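Local structure of putative secreted endoglycosylceramidase (Rhodococcus hoagii, 6JYZ) at residues A64-R68 against T69-A73; I106-A109 against V110-K114; W362-A365 against C366-H370; L397-G400 against F401-Q404; T455-G459 against G460-I464. The protein is an endogalactosylceramidase of glycoside hydrolase family 5 that probably hydrolyses the glycosidic bond joining sugar to ceramide in galactose-based glycosphingolipids. One frame throughout, in Å; residues are numbered along the deposited sequence.

Contact 1: A64-R68 against T69-A73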
loop_
_atom_site.group_PDB
_atom_site.type_symbol
_atom_site.label_atom_id
_atom_site.label_comp_id
_atom_site.label_asym_id
_atom_site.label_seq_id
_atom_site.Cartn_x
_atom_site.Cartn_y
_atom_site.Cartn_z
ATOM N N ALA A 64 12.288 -11.113 2.958
ATOM C CA ALA A 64 12.241 -12.487 2.483
ATOM C C ALA A 64 12.549 -12.472 0.997
ATOM O O ALA A 64 12.259 -11.519 0.267
ATOM C CB ALA A 64 10.834 -13.005 2.718
ATOM N N PRO A 65 13.036 -13.582 0.397
ATOM C CA PRO A 65 13.119 -13.679 -1.055
ATOM C C PRO A 65 11.770 -13.477 -1.729
ATOM O O PRO A 65 10.716 -13.742 -1.128
ATOM C CB PRO A 65 13.581 -15.146 -1.305
ATOM C CG PRO A 65 14.184 -15.548 0.012
ATOM C CD PRO A 65 13.342 -14.859 1.087
ATOM N N LEU A 66 11.792 -12.943 -2.918
ATOM C CA LEU A 66 10.557 -12.652 -3.630
ATOM C C LEU A 66 10.661 -13.216 -5.028
ATOM O O LEU A 66 11.564 -12.865 -5.768
ATOM C CB LEU A 66 10.331 -11.130 -3.725
ATOM C CG LEU A 66 9.074 -10.709 -4.478
ATOM C CD1 LEU A 66 7.819 -11.135 -3.724
ATOM C CD2 LEU A 66 9.053 -9.180 -4.661
ATOM N N ASP A 67 9.734 -14.105 -5.377
ATOM C CA ASP A 67 9.751 -14.656 -6.721
ATOM C C ASP A 67 8.317 -15.014 -7.089
ATOM O O ASP A 67 7.349 -14.730 -6.341
ATOM C CB ASP A 67 10.730 -15.838 -6.830
ATOM C CG ASP A 67 10.339 -16.959 -5.885
ATOM O OD1 ASP A 67 9.153 -17.328 -5.776
ATOM O OD2 ASP A 67 11.238 -17.420 -5.099
ATOM N N ARG A 68 8.155 -15.724 -8.214
ATOM C CA ARG A 68 6.830 -15.934 -8.748
ATOM C C ARG A 68 5.993 -16.755 -7.779
ATOM O O ARG A 68 4.767 -16.596 -7.788
ATOM C CB ARG A 68 6.942 -16.638 -10.122
ATOM C CG ARG A 68 7.399 -18.088 -10.018
ATOM C CD ARG A 68 7.173 -18.712 -11.407
ATOM N NE ARG A 68 7.841 -20.005 -11.568
ATOM C CZ ARG A 68 7.407 -21.182 -11.092
ATOM N NH1 ARG A 68 6.294 -21.261 -10.376
ATOM N NH2 ARG A 68 8.106 -22.284 -11.337
ATOM N N THR A 69 6.598 -17.590 -6.942
ATOM C CA THR A 69 5.828 -18.424 -6.048
ATOM C C THR A 69 5.089 -17.552 -5.023
ATOM O O THR A 69 4.047 -17.956 -4.510
ATOM C CB THR A 69 6.673 -19.489 -5.336
ATOM O OG1 THR A 69 7.579 -18.928 -4.368
ATOM C CG2 THR A 69 7.419 -20.376 -6.328
ATOM N N ASP A 70 5.637 -16.393 -4.644
ATOM C CA ASP A 70 4.925 -15.519 -3.710
ATOM C C ASP A 70 3.653 -15.003 -4.362
ATOM O O ASP A 70 2.618 -14.937 -3.715
ATOM C CB ASP A 70 5.787 -14.295 -3.387
ATOM C CG ASP A 70 6.914 -14.654 -2.489
ATOM O OD1 ASP A 70 6.631 -14.603 -1.240
ATOM O OD2 ASP A 70 8.040 -14.955 -2.996
ATOM N N PHE A 71 3.726 -14.623 -5.646
ATOM C CA PHE A 71 2.547 -14.106 -6.335
ATOM C C PHE A 71 1.524 -15.224 -6.560
ATOM O O PHE A 71 0.311 -14.979 -6.503
ATOM C CB PHE A 71 2.961 -13.428 -7.640
ATOM C CG PHE A 71 3.813 -12.199 -7.361
ATOM C CD1 PHE A 71 3.181 -11.026 -6.962
ATOM C CD2 PHE A 71 5.200 -12.209 -7.442
ATOM C CE1 PHE A 71 3.945 -9.897 -6.647
ATOM C CE2 PHE A 71 5.969 -11.082 -7.118
ATOM C CZ PHE A 71 5.314 -9.932 -6.703
ATOM N N GLU A 72 1.970 -16.485 -6.764
ATOM C CA GLU A 72 1.014 -17.592 -6.850
ATOM C C GLU A 72 0.322 -17.738 -5.506
ATOM O O GLU A 72 -0.900 -17.970 -5.453
ATOM C CB GLU A 72 1.801 -18.867 -7.226
ATOM C CG GLU A 72 2.388 -18.759 -8.630
ATOM C CD GLU A 72 3.474 -19.811 -8.967
ATOM O OE1 GLU A 72 3.704 -20.686 -8.103
ATOM O OE2 GLU A 72 4.003 -19.750 -10.093
ATOM N N ALA A 73 1.038 -17.621 -4.385
ATOM C CA ALA A 73 0.447 -17.724 -3.081
ATOM C C ALA A 73 -0.552 -16.596 -2.825
ATOM O O ALA A 73 -1.577 -16.782 -2.143
ATOM C CB ALA A 73 1.490 -17.816 -2.001
HETATM O O HOH W 1 7.867 -12.295 0.047
HETATM O O HOH W 2 10.060 -16.869 -2.400
#

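Contact 2: I106-A109 against V110-K114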
loop_
_atom_site.group_PDB
_atom_site.type_symbol
_atom_site.label_atom_id
_atom_site.label_comp_id
_atom_site.label_asym_id
_atom_site.label_seq_id
_atom_site.Cartn_x
_atom_site.Cartn_y
_atom_site.Cartn_z
ATOM N N ILE A 106 11.870 -4.805 -10.455
ATOM C CA ILE A 106 10.479 -4.317 -10.364
ATOM C C ILE A 106 9.668 -4.901 -11.510
ATOM O O ILE A 106 8.525 -5.387 -11.313
ATOM C CB ILE A 106 10.456 -2.786 -10.382
ATOM C CG1 ILE A 106 11.190 -2.220 -9.169
ATOM C CG2 ILE A 106 9.004 -2.294 -10.407
ATOM C CD1 ILE A 106 11.340 -0.707 -9.190
ATOM N N ARG A 107 10.187 -4.871 -12.736
ATOM C CA ARG A 107 9.436 -5.343 -13.881
ATOM C C ARG A 107 9.198 -6.835 -13.765
ATOM O O ARG A 107 8.069 -7.267 -14.108
ATOM C CB ARG A 107 10.227 -5.021 -15.162
ATOM C CG ARG A 107 9.438 -5.394 -16.419
ATOM C CD ARG A 107 10.154 -4.968 -17.704
ATOM N NE ARG A 107 10.131 -3.496 -17.822
ATOM C CZ ARG A 107 11.161 -2.671 -17.728
ATOM N NH1 ARG A 107 12.358 -3.123 -17.411
ATOM N NH2 ARG A 107 10.899 -1.367 -17.795
ATOM N N GLU A 108 10.113 -7.597 -13.260
ATOM C CA GLU A 108 9.865 -9.018 -13.028
ATOM C C GLU A 108 8.751 -9.225 -12.023
ATOM O O GLU A 108 7.910 -10.109 -12.219
ATOM C CB GLU A 108 11.177 -9.693 -12.589
ATOM C CG GLU A 108 11.020 -11.190 -12.312
ATOM C CD GLU A 108 12.316 -11.682 -11.700
ATOM O OE1 GLU A 108 12.726 -11.249 -10.611
ATOM O OE2 GLU A 108 12.995 -12.418 -12.409
ATOM N N ALA A 109 8.730 -8.447 -10.926
ATOM C CA ALA A 109 7.625 -8.551 -9.972
ATOM C C ALA A 109 6.309 -8.147 -10.609
ATOM O O ALA A 109 5.267 -8.830 -10.348
ATOM C CB ALA A 109 7.935 -7.656 -8.765
ATOM N N VAL A 110 6.253 -7.122 -11.429
ATOM C CA VAL A 110 5.035 -6.722 -12.092
ATOM C C VAL A 110 4.555 -7.853 -12.978
ATOM O O VAL A 110 3.342 -8.119 -13.064
ATOM C CB VAL A 110 5.240 -5.440 -12.899
ATOM C CG1 VAL A 110 4.072 -5.118 -13.802
ATOM C CG2 VAL A 110 5.454 -4.245 -11.945
ATOM N N GLN A 111 5.473 -8.494 -13.726
ATOM C CA GLN A 111 5.074 -9.555 -14.658
ATOM C C GLN A 111 4.670 -10.800 -13.884
ATOM O O GLN A 111 3.653 -11.417 -14.272
ATOM C CB GLN A 111 6.282 -9.870 -15.577
ATOM C CG GLN A 111 5.856 -10.855 -16.701
ATOM C CD GLN A 111 4.816 -10.245 -17.627
ATOM O OE1 GLN A 111 4.901 -9.135 -18.138
ATOM N NE2 GLN A 111 3.732 -10.962 -17.837
ATOM N N ASP A 112 5.329 -11.174 -12.828
ATOM C CA ASP A 112 4.903 -12.310 -12.032
ATOM C C ASP A 112 3.546 -12.060 -11.396
ATOM O O ASP A 112 2.670 -12.968 -11.364
ATOM C CB ASP A 112 5.910 -12.603 -10.929
ATOM C CG ASP A 112 7.240 -13.209 -11.417
ATOM O OD1 ASP A 112 7.258 -13.815 -12.551
ATOM O OD2 ASP A 112 8.214 -13.135 -10.634
ATOM N N ALA A 113 3.289 -10.846 -10.920
ATOM C CA ALA A 113 1.950 -10.517 -10.425
ATOM C C ALA A 113 0.950 -10.606 -11.568
ATOM O O ALA A 113 -0.113 -11.252 -11.397
ATOM C CB ALA A 113 2.027 -9.106 -9.798
ATOM N N LYS A 114 1.189 -10.020 -12.715
ATOM C CA LYS A 114 0.243 -10.020 -13.818
ATOM C C LYS A 114 -0.078 -11.445 -14.267
ATOM O O LYS A 114 -1.269 -11.740 -14.535
ATOM C CB LYS A 114 0.818 -9.159 -14.944
ATOM C CG LYS A 114 -0.020 -9.020 -16.214
ATOM C CD LYS A 114 0.826 -8.271 -17.321
ATOM C CE LYS A 114 -0.097 -7.880 -18.479
ATOM N NZ LYS A 114 0.492 -6.901 -19.457
HETATM O O HOH W 3 6.373 -6.535 -16.467
#

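Contact 3: W362-A365 against C366-H370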
loop_
_atom_site.group_PDB
_atom_site.type_symbol
_atom_site.label_atom_id
_atom_site.label_comp_id
_atom_site.label_asym_id
_atom_site.label_seq_id
_atom_site.Cartn_x
_atom_site.Cartn_y
_atom_site.Cartn_z
ATOM N N TRP A 362 2.560 -8.798 3.533
ATOM C CA TRP A 362 2.756 -10.167 3.055
ATOM C C TRP A 362 3.784 -10.888 3.879
ATOM O O TRP A 362 3.521 -12.025 4.351
ATOM C CB TRP A 362 3.130 -10.098 1.583
ATOM C CG TRP A 362 3.348 -11.449 0.967
ATOM C CD1 TRP A 362 4.516 -11.950 0.505
ATOM C CD2 TRP A 362 2.322 -12.394 0.718
ATOM N NE1 TRP A 362 4.294 -13.229 0.043
ATOM C CE2 TRP A 362 2.964 -13.504 0.143
ATOM C CE3 TRP A 362 0.941 -12.428 0.953
ATOM C CZ2 TRP A 362 2.261 -14.679 -0.177
ATOM C CZ3 TRP A 362 0.235 -13.597 0.653
ATOM C CH2 TRP A 362 0.915 -14.691 0.100
ATOM N N THR A 363 5.000 -10.332 3.994
ATOM C CA THR A 363 6.059 -10.987 4.790
ATOM C C THR A 363 6.856 -9.929 5.525
ATOM O O THR A 363 7.125 -8.825 4.988
ATOM C CB THR A 363 7.078 -11.784 3.931
ATOM O OG1 THR A 363 7.529 -11.012 2.838
ATOM C CG2 THR A 363 6.484 -13.071 3.361
ATOM N N GLN A 364 7.338 -10.259 6.705
ATOM C CA GLN A 364 8.327 -9.472 7.447
ATOM C C GLN A 364 9.445 -10.441 7.828
ATOM O O GLN A 364 9.146 -11.453 8.470
ATOM C CB GLN A 364 7.655 -8.849 8.652
ATOM C CG GLN A 364 8.669 -8.016 9.446
ATOM C CD GLN A 364 7.986 -7.146 10.452
ATOM O OE1 GLN A 364 8.003 -7.437 11.660
ATOM N NE2 GLN A 364 7.421 -6.052 9.970
ATOM N N ALA A 365 10.690 -10.093 7.503
ATOM C CA ALA A 365 11.835 -10.959 7.778
ATOM C C ALA A 365 12.402 -10.671 9.152
ATOM O O ALA A 365 12.085 -9.737 9.872
ATOM C CB ALA A 365 12.895 -10.622 6.784
ATOM N N CYS A 366 13.307 -11.576 9.564
ATOM C CA CYS A 366 13.823 -11.554 10.913
ATOM C C CYS A 366 14.716 -10.345 11.222
ATOM O O CYS A 366 14.767 -9.911 12.362
ATOM C CB CYS A 366 14.679 -12.819 11.108
ATOM S SG CYS A 366 13.740 -14.356 10.923
ATOM N N GLY A 367 15.382 -9.808 10.206
ATOM C CA GLY A 367 16.230 -8.639 10.347
ATOM C C GLY A 367 15.511 -7.348 9.942
ATOM O O GLY A 367 16.174 -6.317 9.865
ATOM N N ASP A 368 14.211 -7.383 9.693
ATOM C CA ASP A 368 13.502 -6.125 9.355
ATOM C C ASP A 368 13.690 -5.174 10.531
ATOM O O ASP A 368 13.647 -5.585 11.689
ATOM C CB ASP A 368 12.021 -6.513 9.183
ATOM C CG ASP A 368 11.099 -5.387 8.705
ATOM O OD1 ASP A 368 10.925 -4.432 9.460
ATOM O OD2 ASP A 368 10.569 -5.479 7.610
ATOM N N PRO A 369 13.798 -3.854 10.254
ATOM C CA PRO A 369 13.938 -2.911 11.356
ATOM C C PRO A 369 12.819 -2.947 12.371
ATOM O O PRO A 369 13.028 -2.696 13.535
ATOM C CB PRO A 369 13.995 -1.533 10.717
ATOM C CG PRO A 369 13.505 -1.815 9.294
ATOM C CD PRO A 369 13.906 -3.262 8.920
ATOM N N HIS A 370 11.608 -3.314 11.942
ATOM C CA HIS A 370 10.505 -3.420 12.877
ATOM C C HIS A 370 10.845 -4.444 13.948
ATOM O O HIS A 370 10.506 -4.273 15.108
ATOM C CB HIS A 370 9.150 -3.787 12.170
ATOM C CG HIS A 370 8.558 -2.820 11.161
ATOM N ND1 HIS A 370 8.984 -2.703 9.836
ATOM C CD2 HIS A 370 7.633 -1.811 11.353
ATOM C CE1 HIS A 370 8.254 -1.743 9.222
ATOM N NE2 HIS A 370 7.455 -1.206 10.157
HETATM O O HOH W 4 10.953 -7.525 6.029
#

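Contact 4: L397-G400 against F401-Q404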
loop_
_atom_site.group_PDB
_atom_site.type_symbol
_atom_site.label_atom_id
_atom_site.label_comp_id
_atom_site.label_asym_id
_atom_site.label_seq_id
_atom_site.Cartn_x
_atom_site.Cartn_y
_atom_site.Cartn_z
ATOM N N LEU A 397 0.482 -19.885 7.499
ATOM C CA LEU A 397 -0.251 -18.635 7.526
ATOM C C LEU A 397 -0.760 -18.401 8.930
ATOM O O LEU A 397 -1.037 -19.323 9.719
ATOM C CB LEU A 397 -1.492 -18.729 6.632
ATOM C CG LEU A 397 -1.217 -18.742 5.124
ATOM C CD1 LEU A 397 -2.464 -19.201 4.347
ATOM C CD2 LEU A 397 -0.839 -17.368 4.590
ATOM N N VAL A 398 -1.020 -17.125 9.255
ATOM C CA VAL A 398 -1.681 -16.742 10.477
ATOM C C VAL A 398 -3.166 -16.847 10.146
ATOM O O VAL A 398 -3.786 -15.941 9.554
ATOM C CB VAL A 398 -1.283 -15.303 10.874
ATOM C CG1 VAL A 398 -2.065 -14.834 12.093
ATOM C CG2 VAL A 398 0.231 -15.200 11.148
ATOM N N GLU A 399 -3.751 -18.007 10.458
ATOM C CA GLU A 399 -5.003 -18.391 9.810
ATOM C C GLU A 399 -6.175 -17.497 10.209
ATOM O O GLU A 399 -7.030 -17.251 9.345
ATOM C CB GLU A 399 -5.319 -19.858 10.189
ATOM C CG GLU A 399 -4.372 -20.849 9.535
ATOM C CD GLU A 399 -4.469 -21.035 8.022
ATOM O OE1 GLU A 399 -5.417 -20.435 7.354
ATOM O OE2 GLU A 399 -3.575 -21.785 7.468
ATOM N N GLY A 400 -6.239 -17.022 11.458
ATOM C CA GLY A 400 -7.325 -16.173 11.882
ATOM C C GLY A 400 -7.433 -14.868 11.068
ATOM O O GLY A 400 -8.517 -14.341 10.893
ATOM N N PHE A 401 -6.253 -14.350 10.614
ATOM C CA PHE A 401 -6.273 -13.160 9.771
ATOM C C PHE A 401 -6.470 -13.594 8.318
ATOM O O PHE A 401 -7.224 -12.951 7.610
ATOM C CB PHE A 401 -4.978 -12.372 9.977
ATOM C CG PHE A 401 -4.851 -11.718 11.328
ATOM C CD1 PHE A 401 -5.950 -11.373 12.112
ATOM C CD2 PHE A 401 -3.585 -11.431 11.791
ATOM C CE1 PHE A 401 -5.776 -10.701 13.324
ATOM C CE2 PHE A 401 -3.412 -10.724 12.994
ATOM C CZ PHE A 401 -4.523 -10.396 13.765
ATOM N N ALA A 402 -5.726 -14.623 7.855
ATOM C CA ALA A 402 -5.798 -15.063 6.472
ATOM C C ALA A 402 -7.231 -15.376 6.054
ATOM O O ALA A 402 -7.589 -15.057 4.911
ATOM C CB ALA A 402 -4.887 -16.226 6.151
ATOM N N GLU A 403 -8.029 -15.978 6.956
ATOM C CA GLU A 403 -9.359 -16.333 6.500
ATOM C C GLU A 403 -10.186 -15.094 6.246
ATOM O O GLU A 403 -11.083 -15.117 5.401
ATOM C CB GLU A 403 -9.990 -17.324 7.474
ATOM C CG GLU A 403 -10.316 -16.840 8.837
ATOM C CD GLU A 403 -10.984 -17.917 9.710
ATOM O OE1 GLU A 403 -11.095 -19.083 9.254
ATOM O OE2 GLU A 403 -11.424 -17.578 10.801
ATOM N N GLN A 404 -9.980 -13.983 6.971
ATOM C CA GLN A 404 -10.689 -12.765 6.649
ATOM C C GLN A 404 -10.206 -12.151 5.336
ATOM O O GLN A 404 -10.998 -11.663 4.519
ATOM C CB GLN A 404 -10.520 -11.748 7.789
ATOM C CG GLN A 404 -11.159 -12.181 9.098
ATOM C CD GLN A 404 -12.642 -12.377 8.936
ATOM O OE1 GLN A 404 -13.339 -11.605 8.273
ATOM N NE2 GLN A 404 -13.110 -13.403 9.630
HETATM O O HOH W 5 -11.188 -15.125 11.382
#

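Contact 5: T455-G459 against G460-I464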
loop_
_atom_site.group_PDB
_atom_site.type_symbol
_atom_site.label_atom_id
_atom_site.label_comp_id
_atom_site.label_asym_id
_atom_site.label_seq_id
_atom_site.Cartn_x
_atom_site.Cartn_y
_atom_site.Cartn_z
ATOM N N THR A 455 -14.800 -21.859 -11.991
ATOM C CA THR A 455 -13.580 -22.562 -12.304
ATOM C C THR A 455 -12.813 -22.754 -10.998
ATOM O O THR A 455 -12.465 -21.778 -10.300
ATOM C CB THR A 455 -12.751 -21.739 -13.309
ATOM O OG1 THR A 455 -13.599 -21.678 -14.470
ATOM C CG2 THR A 455 -11.413 -22.393 -13.640
ATOM N N ARG A 456 -12.452 -23.997 -10.650
ATOM C CA ARG A 456 -11.563 -24.206 -9.545
ATOM C C ARG A 456 -10.234 -23.632 -9.932
ATOM O O ARG A 456 -9.726 -23.839 -11.054
ATOM C CB ARG A 456 -11.393 -25.700 -9.077
ATOM C CG ARG A 456 -10.565 -25.888 -7.812
ATOM C CD ARG A 456 -10.175 -27.333 -7.403
ATOM N NE ARG A 456 -11.363 -28.141 -7.166
ATOM C CZ ARG A 456 -11.967 -28.246 -5.973
ATOM N NH1 ARG A 456 -11.550 -27.535 -4.931
ATOM N NH2 ARG A 456 -12.990 -29.073 -5.792
ATOM N N VAL A 457 -9.719 -22.887 -8.997
ATOM C CA VAL A 457 -8.411 -22.351 -9.203
ATOM C C VAL A 457 -7.674 -22.709 -7.948
ATOM O O VAL A 457 -8.171 -23.185 -6.865
ATOM C CB VAL A 457 -8.371 -20.820 -9.571
ATOM C CG1 VAL A 457 -9.335 -20.534 -10.728
ATOM C CG2 VAL A 457 -8.850 -20.071 -8.238
ATOM N N ASP A 458 -6.396 -22.426 -7.970
ATOM C CA ASP A 458 -5.703 -22.717 -6.755
ATOM C C ASP A 458 -6.178 -21.905 -5.508
ATOM O O ASP A 458 -6.243 -20.669 -5.537
ATOM C CB ASP A 458 -4.223 -22.450 -7.066
ATOM C CG ASP A 458 -3.353 -23.081 -6.011
ATOM O OD1 ASP A 458 -3.566 -24.281 -5.691
ATOM O OD2 ASP A 458 -2.337 -22.428 -5.684
ATOM N N GLY A 459 -6.552 -22.491 -4.375
ATOM C CA GLY A 459 -7.063 -21.890 -3.159
ATOM C C GLY A 459 -8.583 -21.484 -3.166
ATOM O O GLY A 459 -9.086 -21.006 -2.169
ATOM N N GLY A 460 -9.246 -21.675 -4.265
ATOM C CA GLY A 460 -10.629 -21.229 -4.320
ATOM C C GLY A 460 -11.177 -21.428 -5.688
ATOM O O GLY A 460 -10.890 -22.422 -6.357
ATOM N N TRP A 461 -11.991 -20.449 -6.110
ATOM C CA TRP A 461 -12.803 -20.507 -7.284
ATOM C C TRP A 461 -12.884 -19.140 -7.916
ATOM O O TRP A 461 -12.953 -18.130 -7.201
ATOM C CB TRP A 461 -14.233 -20.943 -6.974
ATOM C CG TRP A 461 -14.273 -22.268 -6.298
ATOM C CD1 TRP A 461 -14.021 -22.543 -4.988
ATOM C CD2 TRP A 461 -14.597 -23.496 -6.961
ATOM N NE1 TRP A 461 -14.112 -23.898 -4.796
ATOM C CE2 TRP A 461 -14.521 -24.487 -5.952
ATOM C CE3 TRP A 461 -14.970 -23.845 -8.264
ATOM C CZ2 TRP A 461 -14.741 -25.839 -6.254
ATOM C CZ3 TRP A 461 -15.248 -25.171 -8.552
ATOM C CH2 TRP A 461 -15.136 -26.135 -7.542
ATOM N N ARG A 462 -12.892 -19.102 -9.244
ATOM C CA ARG A 462 -13.154 -17.861 -9.985
ATOM C C ARG A 462 -14.458 -17.997 -10.702
ATOM O O ARG A 462 -14.718 -19.026 -11.398
ATOM C CB ARG A 462 -12.020 -17.584 -10.960
ATOM C CG ARG A 462 -10.765 -17.103 -10.254
ATOM C CD ARG A 462 -10.900 -15.593 -9.839
ATOM N NE ARG A 462 -11.022 -14.740 -11.010
ATOM C CZ ARG A 462 -10.029 -14.252 -11.703
ATOM N NH1 ARG A 462 -8.807 -14.548 -11.331
ATOM N NH2 ARG A 462 -10.317 -13.499 -12.754
ATOM N N LEU A 463 -15.341 -17.011 -10.625
ATOM C CA LEU A 463 -16.588 -16.925 -11.305
ATOM C C LEU A 463 -16.470 -15.938 -12.444
ATOM O O LEU A 463 -15.926 -14.818 -12.267
ATOM C CB LEU A 463 -17.672 -16.514 -10.307
ATOM C CG LEU A 463 -18.964 -16.077 -10.963
ATOM C CD1 LEU A 463 -19.820 -17.237 -11.413
ATOM C CD2 LEU A 463 -19.787 -15.243 -9.965
ATOM N N ILE A 464 -17.032 -16.284 -13.583
ATOM C CA ILE A 464 -17.276 -15.363 -14.668
ATOM C C ILE A 464 -18.695 -15.471 -15.110
ATOM O O ILE A 464 -19.354 -16.505 -14.954
ATOM C CB ILE A 464 -16.299 -15.600 -15.835
ATOM C CG1 ILE A 464 -14.830 -15.545 -15.424
ATOM C CG2 ILE A 464 -16.567 -14.680 -17.006
ATOM C CD1 ILE A 464 -14.251 -14.188 -15.289
HETATM O O HOH W 6 -14.497 -19.210 -14.478
HETATM O O HOH W 7 -10.473 -24.652 -4.531
#

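Contact 1: A64-R68 against T69-A73
T69 meets D67 through two bonds that end on one oxygen. T69 OG1 donates to D67 OD1 at 2.6 Å, on the syn lone pair. T69 N reaches D67 OD1 on its anti lone pair at 2.8 Å. D67 is the N-cap, and its CG lies between the backbone N and the carbonyl carbon (chi1 60°), which turns the carboxylate toward the first turn of the helix. D70 accepts in turn: D67 N donates to D70 OD2 at 3.0 Å, on the anti side and tilted from the carboxylate plane. The two residues form a capping box. Their carboxylates come close, with D67 OD1 3.8 Å from D70 OD2; the helix N-terminus probably eases the repulsion. F71 follows on the apolar side. L66 CD1 lies 3.9 Å from F71 CE2, the two side chains crossing at about a right angle. The same methyl rests 3.8 Å from D70 CB. E72 closes the turn. Its OE2 takes R68 NH1 on the syn side at 2.8 Å, a salt bridge with the planes 39° apart. E72 N also bonds R68 O at 3.0 Å. This cap starts helix 68-75, which lies in sequence between the parallel strands 38-47 and 81-86, as expected for the family 5 (β/α)8 barrel. F71 faces helix 100-115, and D70 OD1 bonds W362 NE1 in the loop after strand 356-359.

Contact 2: I106-A109 against V110-K114
I106 and V110 open a run of four i to i+4 helix bonds, each from a carbonyl to the N-H four residues on. V110 N donates to I106 O at 2.9 Å. Q111, D112 and A113 repeat this with R107, E108 and A109, so the stretch is regular alpha helix. A water adds to the polar side: it donates to R107 O at 3.0 Å and weakly to Q111 OE1. The outer ends look elsewhere. R107 forms a salt bridge with E207, and Q111 NE2 bonds D115. E108 and D112 lie side by side and point the same way, their carboxylate planes 13° apart. E108 OE1 and D112 OD2 stay 4.9 Å apart, so these like charges are near but not touching. D112 CG is anti to its carbonyl carbon (chi1 -72°), which lays the carboxylate back along the helix and brings D112 OD2 within 3.8 Å of E108 CG. On the buried side, V110 CG2 packs 3.3 Å from I106 O and 4.3 Å from I106 CG2. One turn along, A113 CB sits 3.3 Å from A109 O. F71 of helix 68-75 packs against A109, D112 and A113. I106 reaches L84 and I86 of strand 81-86 and L122 of strand 119-124. V110 covers T120, so the helix packs on the outside of the barrel strands.

Contact 3: W362-A365 against C366-H370
Q364 and D368 each place CG anti to the backbone N (chi1 -180° and -175°), Q364 then extended. Q364 CG lies 3.7 Å from D368 CG, the side chains crossing at about a right angle. The Q364 amide passes on to H370, its plane only 14° from the imidazole, with Q364 CD 3.9 Å from H370 CB. A type I beta turn runs from A365 to D368, D368 N donating to A365 O at 3.2 Å from above the carbonyl plane. The turn follows strand 356-359, on the side where family 5 barrels usually carry their active site, and leads into helix 369-374. C366 fixes it by a disulfide to C389. D368 is the N-cap. H370 N bonds the anti lone pair of D368 OD1 at 2.8 Å. H370 ND1 donates to D368 OD1 at 2.6 Å from the syn side, tilted from the carboxylate plane; the oxygen lies in the ring plane. With an alanine at D368, H370 N and H370 ND1 would probably lose their acceptor, leaving the imidazole freer to turn. H370 also meets W151 edge-to-face. A water accepts from A365 N at 3.0 Å and donates to D368 OD2 at 2.6 Å.

Contact 4: L397-G400 against F401-Q404
L397 sets its CD1 methyl 4.2 Å from A402 CB. V398 comes next, at the N-cap position. Its carbonyl starts the helix: A402 N donates to V398 O at 2.9 Å in a nearly straight bond (174°), and F401 N adds a weak bond to the same oxygen. The apolar side chain of V398 instead turns to the ring of F401. With CG1 anti to the backbone N (chi1 175°), V398 CG1 comes 3.7 Å from F401 CD2. The two side chains run alongside each other and point the same way. E399 continues the series, taking E403 N on E399 O at 2.9 Å. E403 CG lies against that carbonyl, 3.4 Å from E399 O. G400 O receives a water at 2.8 Å. The same water donates to E403 OE2 at 2.5 Å and accepts from Q404 NE2, so it ties three residues of one turn. Q404 OE1 bonds R407. The short helix 399-405 joins strand 394-397 to strand 409-414. The buried F401 ring meets W359 of strand 356-359 edge-to-face and packs against V343 of helix 336-353. V398 packs on P336 at the start of that helix and pairs by backbone with L384.

Contact 5: T455-G459 against G460-I464
T455 and R462 form an antiparallel hydrogen-bonded pair, T455 N to R462 O at 2.9 Å, and the strands close at a type II turn from V457 to G460. This is a beta hairpin of strands 452-457 and 460-467, in the C-terminal beta region, consistent with the β-sandwich of related endoglycoceramidases. G460 N bonds V457 O at 3.2 Å. G459 takes a positive phi of 80°, and a CB on G460 would clash with G459 O. R456 and W461 form the non-hydrogen-bonded pair and carry the side-chain contact. R456 CB sits over the six-membered ring of W461, 4.0 Å from its centroid, a CH-pi contact. R456 CG is anti to the backbone N (chi1 -174°) and the chain bends at chi3, which brings the guanidinium back to the indole. W461 CZ2 lies over the centre of that group, 3.7 Å from R456 CZ, with the planes 50° apart. R456 NH1 also bonds A439 O. Replacing W461 by an alanine would probably strip R456 of its aromatic support and open a gap beside R441 and P442. The other face of the hairpin carries V457 and R462, with V457 CG1 3.7 Å from R462 CG; the guanidinium of R462 goes on to a salt bridge with E433. W461 CA makes a C-H...O contact with T455 O at 3.3 Å.

All five contacts are local, each closed within one continuous stretch. They follow one another in series; none nests in or crosses another. Contacts 1 to 3 belong to the barrel, and contact 1 meets both the others. Contact 1 starts helix 68-75. Contact 2 lies within helix 100-115, which packs against helix 68-75: F71 CD2 is 3.6 Å from D112 CB. Contact 3 closes the turn before helix 369-374, and its W362 CZ2 lies 3.7 Å from A73 CB of contact 1. Contact 4 starts helix 399-405, between the barrel and the C-terminal strands. There contact 5 closes its hairpin, its centre about 19 Å from that of contact 4.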